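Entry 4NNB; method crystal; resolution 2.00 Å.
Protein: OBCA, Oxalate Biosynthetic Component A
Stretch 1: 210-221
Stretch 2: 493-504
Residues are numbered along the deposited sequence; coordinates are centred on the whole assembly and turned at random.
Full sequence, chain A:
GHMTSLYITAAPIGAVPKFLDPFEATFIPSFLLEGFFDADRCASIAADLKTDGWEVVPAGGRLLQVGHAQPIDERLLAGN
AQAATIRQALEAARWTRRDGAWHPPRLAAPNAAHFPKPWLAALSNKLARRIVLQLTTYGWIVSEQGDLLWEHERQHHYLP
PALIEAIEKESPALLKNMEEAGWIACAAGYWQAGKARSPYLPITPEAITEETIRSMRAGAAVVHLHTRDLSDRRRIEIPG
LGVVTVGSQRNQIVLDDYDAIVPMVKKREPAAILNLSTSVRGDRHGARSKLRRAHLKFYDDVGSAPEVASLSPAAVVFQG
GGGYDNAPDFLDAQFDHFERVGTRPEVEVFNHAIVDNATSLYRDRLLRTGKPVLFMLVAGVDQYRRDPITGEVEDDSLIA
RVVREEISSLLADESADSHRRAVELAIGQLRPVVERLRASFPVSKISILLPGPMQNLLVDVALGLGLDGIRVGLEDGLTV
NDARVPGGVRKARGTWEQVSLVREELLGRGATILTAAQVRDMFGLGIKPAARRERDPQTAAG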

# COMPACT_ATOMS: atom_id res chain seq x y z
N GLU A 210 -1.79 7.98 -14.53
CA GLU A 210 -0.97 9.14 -14.19
C GLU A 210 0.10 8.79 -13.16
O GLU A 210 1.25 9.19 -13.30
N GLU A 211 -0.27 8.00 -12.15
CA GLU A 211 0.69 7.59 -11.12
C GLU A 211 1.75 6.65 -11.67
O GLU A 211 2.93 6.76 -11.31
N THR A 212 1.34 5.74 -12.55
CA THR A 212 2.29 4.85 -13.22
C THR A 212 3.37 5.65 -13.96
O THR A 212 4.56 5.39 -13.83
N ILE A 213 2.93 6.60 -14.77
CA ILE A 213 3.86 7.44 -15.52
C ILE A 213 4.75 8.29 -14.61
O ILE A 213 5.97 8.33 -14.81
N ARG A 214 4.17 8.93 -13.61
CA ARG A 214 4.97 9.68 -12.65
C ARG A 214 5.97 8.79 -11.92
O ARG A 214 7.12 9.19 -11.72
N SER A 215 5.55 7.60 -11.51
CA SER A 215 6.46 6.67 -10.83
C SER A 215 7.64 6.26 -11.71
O SER A 215 8.79 6.20 -11.24
N MET A 216 7.36 5.96 -12.97
CA MET A 216 8.42 5.63 -13.92
C MET A 216 9.38 6.80 -14.10
O MET A 216 10.60 6.62 -14.17
N ARG A 217 8.84 8.01 -14.16
CA ARG A 217 9.68 9.18 -14.38
C ARG A 217 10.51 9.55 -13.15
O ARG A 217 11.54 10.19 -13.27
N ALA A 218 10.06 9.09 -11.98
CA ALA A 218 10.81 9.29 -10.75
C ALA A 218 11.86 8.21 -10.58
O ALA A 218 12.68 8.26 -9.66
N GLY A 219 11.85 7.21 -11.47
CA GLY A 219 12.89 6.20 -11.48
C GLY A 219 12.48 4.73 -11.51
O GLY A 219 13.35 3.86 -11.58
N ALA A 220 11.19 4.43 -11.47
CA ALA A 220 10.75 3.03 -11.42
C ALA A 220 10.85 2.39 -12.80
O ALA A 220 10.36 2.94 -13.78
N ALA A 221 11.48 1.22 -12.87
CA ALA A 221 11.58 0.49 -14.14
C ALA A 221 10.35 -0.40 -14.40
O ALA A 221 10.00 -0.67 -15.55
N ARG A 493 3.17 11.69 -0.73
CA ARG A 493 2.36 12.41 -1.70
C ARG A 493 1.96 11.50 -2.87
O ARG A 493 1.12 11.86 -3.70
N GLY A 494 2.57 10.33 -2.94
CA GLY A 494 2.32 9.40 -4.02
C GLY A 494 3.37 8.31 -4.03
O GLY A 494 4.40 8.42 -3.35
N THR A 495 3.11 7.24 -4.78
CA THR A 495 4.12 6.22 -4.99
C THR A 495 5.36 6.83 -5.63
O THR A 495 6.48 6.49 -5.27
N TRP A 496 5.16 7.77 -6.56
CA TRP A 496 6.31 8.42 -7.20
C TRP A 496 7.26 9.04 -6.16
O TRP A 496 8.48 9.05 -6.35
N GLU A 497 6.72 9.55 -5.06
CA GLU A 497 7.57 10.17 -4.05
C GLU A 497 8.42 9.11 -3.35
O GLU A 497 9.62 9.32 -3.11
N GLN A 498 7.80 7.98 -3.04
CA GLN A 498 8.52 6.86 -2.44
C GLN A 498 9.59 6.32 -3.37
O GLN A 498 10.68 5.96 -2.92
N VAL A 499 9.29 6.29 -4.66
CA VAL A 499 10.27 5.91 -5.68
C VAL A 499 11.48 6.87 -5.69
O VAL A 499 12.63 6.41 -5.71
N SER A 500 11.22 8.18 -5.68
CA SER A 500 12.30 9.19 -5.72
C SER A 500 13.22 9.03 -4.53
O SER A 500 14.44 9.09 -4.68
N LEU A 501 12.63 8.83 -3.36
CA LEU A 501 13.37 8.71 -2.12
C LEU A 501 14.20 7.44 -2.03
O LEU A 501 15.35 7.48 -1.59
N VAL A 502 13.66 6.30 -2.46
CA VAL A 502 14.47 5.10 -2.44
C VAL A 502 15.60 5.18 -3.48
O VAL A 502 16.70 4.72 -3.23
N ARG A 503 15.31 5.77 -4.63
CA ARG A 503 16.31 6.00 -5.67
C ARG A 503 17.45 6.83 -5.10
O ARG A 503 18.63 6.52 -5.30
N GLU A 504 17.09 7.87 -4.37
CA GLU A 504 18.05 8.77 -3.74
C GLU A 504 18.95 8.02 -2.75
O GLU A 504 20.18 8.12 -2.83

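Two nearly parallel helices, 210-217 and 495-504, meet in a small mixed contact: a carboxylate reaches the first turn of the second helix, an arginine stacks on a tryptophan, and alanines and a glycine pack against the second helix just beyond the first helix's last turn. The axes run 11° apart and approach to 8.1 Å. The CA atoms of Ser 215 and Trp 496 come within 4.0 Å.

The polar anchor is Glu 211. Its CB points sideways, but the t, p rotamer swings the carboxylate to the start of the other helix, where the first backbone NH groups have no carbonyl in a preceding turn. Glu 211 OE2 accepts a hydrogen bond from N of Trp 496 at 2.7 Å. Glu 211 OE2 also lies 3.2 Å from N of Thr 495, but the angle there is too poor for a bond. Gly 494, the N-cap residue, leaves room for this approach: a CB on it would sit tight against Glu 211 OE1 and clash with Trp 496 CD1. Water extends the anchor. One molecule donates to Glu 211 OE1 and to Arg 493 O and accepts from Trp 496 NE1, while another bridges Glu 211 OE1 and Thr 495 N through weak bonds.

Trp 496, chi1 p, points toward the first helix and gives the contact its largest single patch. Glu 211 OE2 lies at its ring edge, and the guanidinium of Arg 214 lies flat over one face, with Arg 214 CZ 3.8 Å from the centroid of the five-membered ring. This is a cation-pi stack formed by the exposed Arg 214.

Ser 215, chi1 m, returns its hydroxyl to its own helix, Ser 215 OG donating to Glu 211 O at 3.1 Å. That leaves Ser 215 OG packed against Thr 495, 3.4 Å from Thr 495 CG2, without a hydrogen bond across the interface.

Farther along, Val 499, chi1 t, is the apolar center. Val 499 CG1 meets Ala 218 CB at 4.0 Å and Ala 220 CB at 4.1 Å. Ala 218 points toward the second helix, its CB 4.2 Å from Trp 496 CB and 3.3 Å from Ser 500 OG. Gly 219 is the first residue to leave helical phi/psi, in a Schellman motif; at its backbone angles a CB would be jammed against Ala 218 O, which by itself calls for glycine, and a CB would also clash with Arg 503 CD. The extended Arg 503, t at chi1 through chi3, passes alongside, with Arg 503 CD 3.3 Å from Ala 218 O. That carbonyl accepts a hydrogen bond from a third water, which is joined weakly to Ser 500 OG.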

# COMPACT_ATOMS: atom_id res chain seq x y z
CB GLU A 210 -1.85 10.30 -13.70
CG GLU A 210 -1.07 11.54 -13.26
CD GLU A 210 -0.31 12.18 -14.42
OE1 GLU A 210 -0.73 12.00 -15.58
OE2 GLU A 210 0.70 12.88 -14.16
CB GLU A 211 -0.03 6.97 -9.90
CG GLU A 211 0.91 6.54 -8.79
CD GLU A 211 1.64 7.73 -8.15
OE1 GLU A 211 1.00 8.77 -7.89
OE2 GLU A 211 2.85 7.61 -7.90
CB THR A 212 1.55 3.91 -14.23
OG1 THR A 212 0.66 3.06 -13.51
CG2 THR A 212 2.54 3.06 -15.01
CB ILE A 213 3.10 8.31 -16.52
CG1 ILE A 213 2.59 7.42 -17.65
CG2 ILE A 213 4.02 9.40 -17.10
CD1 ILE A 213 1.34 7.91 -18.26
CB ARG A 214 4.09 10.41 -11.63
CG ARG A 214 3.21 11.47 -12.25
CD ARG A 214 3.09 12.64 -11.33
NE ARG A 214 4.41 13.13 -10.92
CZ ARG A 214 4.61 13.99 -9.93
NH1 ARG A 214 5.84 14.36 -9.62
NH2 ARG A 214 3.58 14.47 -9.25
CB SER A 215 5.70 5.43 -10.34
OG SER A 215 4.91 5.77 -9.21
CB MET A 216 7.84 5.28 -15.28
CG MET A 216 7.31 3.86 -15.40
SD MET A 216 6.76 3.71 -17.09
CE MET A 216 8.31 3.82 -17.96
CB ARG A 217 8.84 10.34 -14.91
CG ARG A 217 8.36 10.04 -16.32
CD ARG A 217 7.39 11.05 -16.86
NE ARG A 217 7.04 10.71 -18.24
CZ ARG A 217 6.13 11.34 -18.97
NH1 ARG A 217 5.45 12.35 -18.47
NH2 ARG A 217 5.89 10.93 -20.21
CB ALA A 218 9.85 9.31 -9.53
CB ALA A 220 9.32 2.92 -10.86
CB ALA A 221 12.85 -0.35 -14.16
CB ARG A 493 3.12 13.62 -2.23
CG ARG A 493 3.43 14.67 -1.17
CD ARG A 493 3.00 16.03 -1.64
NE ARG A 493 1.54 16.16 -1.60
CZ ARG A 493 0.84 16.91 -2.45
NH1 ARG A 493 1.47 17.59 -3.40
NH2 ARG A 493 -0.48 16.98 -2.34
CB THR A 495 3.57 5.04 -5.84
OG1 THR A 495 2.58 4.33 -5.06
CG2 THR A 495 4.68 4.09 -6.21
CB TRP A 496 5.85 9.48 -8.20
CG TRP A 496 5.15 10.63 -7.54
CD1 TRP A 496 3.81 10.79 -7.38
CD2 TRP A 496 5.78 11.78 -6.95
NE1 TRP A 496 3.56 11.97 -6.71
CE2 TRP A 496 4.75 12.60 -6.45
CE3 TRP A 496 7.10 12.20 -6.80
CZ2 TRP A 496 5.01 13.81 -5.79
CZ3 TRP A 496 7.36 13.40 -6.15
CH2 TRP A 496 6.32 14.19 -5.66
CB GLU A 497 6.77 11.00 -3.05
CG GLU A 497 7.67 11.71 -2.04
CD GLU A 497 6.93 12.67 -1.15
OE1 GLU A 497 7.39 13.81 -1.01
OE2 GLU A 497 5.89 12.28 -0.57
CB GLN A 498 7.53 5.76 -2.01
CG GLN A 498 6.52 6.28 -0.98
CD GLN A 498 5.32 5.36 -0.79
OE1 GLN A 498 4.84 4.72 -1.74
NE2 GLN A 498 4.83 5.28 0.44
CB VAL A 499 9.62 5.84 -7.08
CG1 VAL A 499 10.67 5.62 -8.15
CG2 VAL A 499 8.55 4.73 -7.13
CB SER A 500 11.73 10.62 -5.72
OG SER A 500 10.90 10.83 -6.83
CB LEU A 501 12.43 8.81 -0.92
CG LEU A 501 11.89 10.21 -0.64
CD1 LEU A 501 10.73 10.16 0.34
CD2 LEU A 501 13.01 11.11 -0.11
CB VAL A 502 13.64 3.80 -2.61
CG1 VAL A 502 13.24 3.61 -4.05
CG2 VAL A 502 14.47 2.61 -2.14
CB ARG A 503 15.68 6.73 -6.85
CG ARG A 503 16.64 7.05 -8.00
CD ARG A 503 15.90 7.82 -9.08
NE ARG A 503 16.75 8.25 -10.19
CZ ARG A 503 17.41 9.40 -10.21
NH1 ARG A 503 17.32 10.24 -9.19
NH2 ARG A 503 18.15 9.72 -11.27
CB GLU A 504 17.28 9.90 -3.04
CG GLU A 504 18.11 10.91 -2.27
CD GLU A 504 17.24 12.01 -1.68
OE1 GLU A 504 17.26 13.13 -2.23
OE2 GLU A 504 16.54 11.75 -0.68
O HOH W 1 -0.20 7.90 -5.55
O HOH W 2 0.36 11.46 -6.41
O HOH W 3 13.54 10.72 -8.86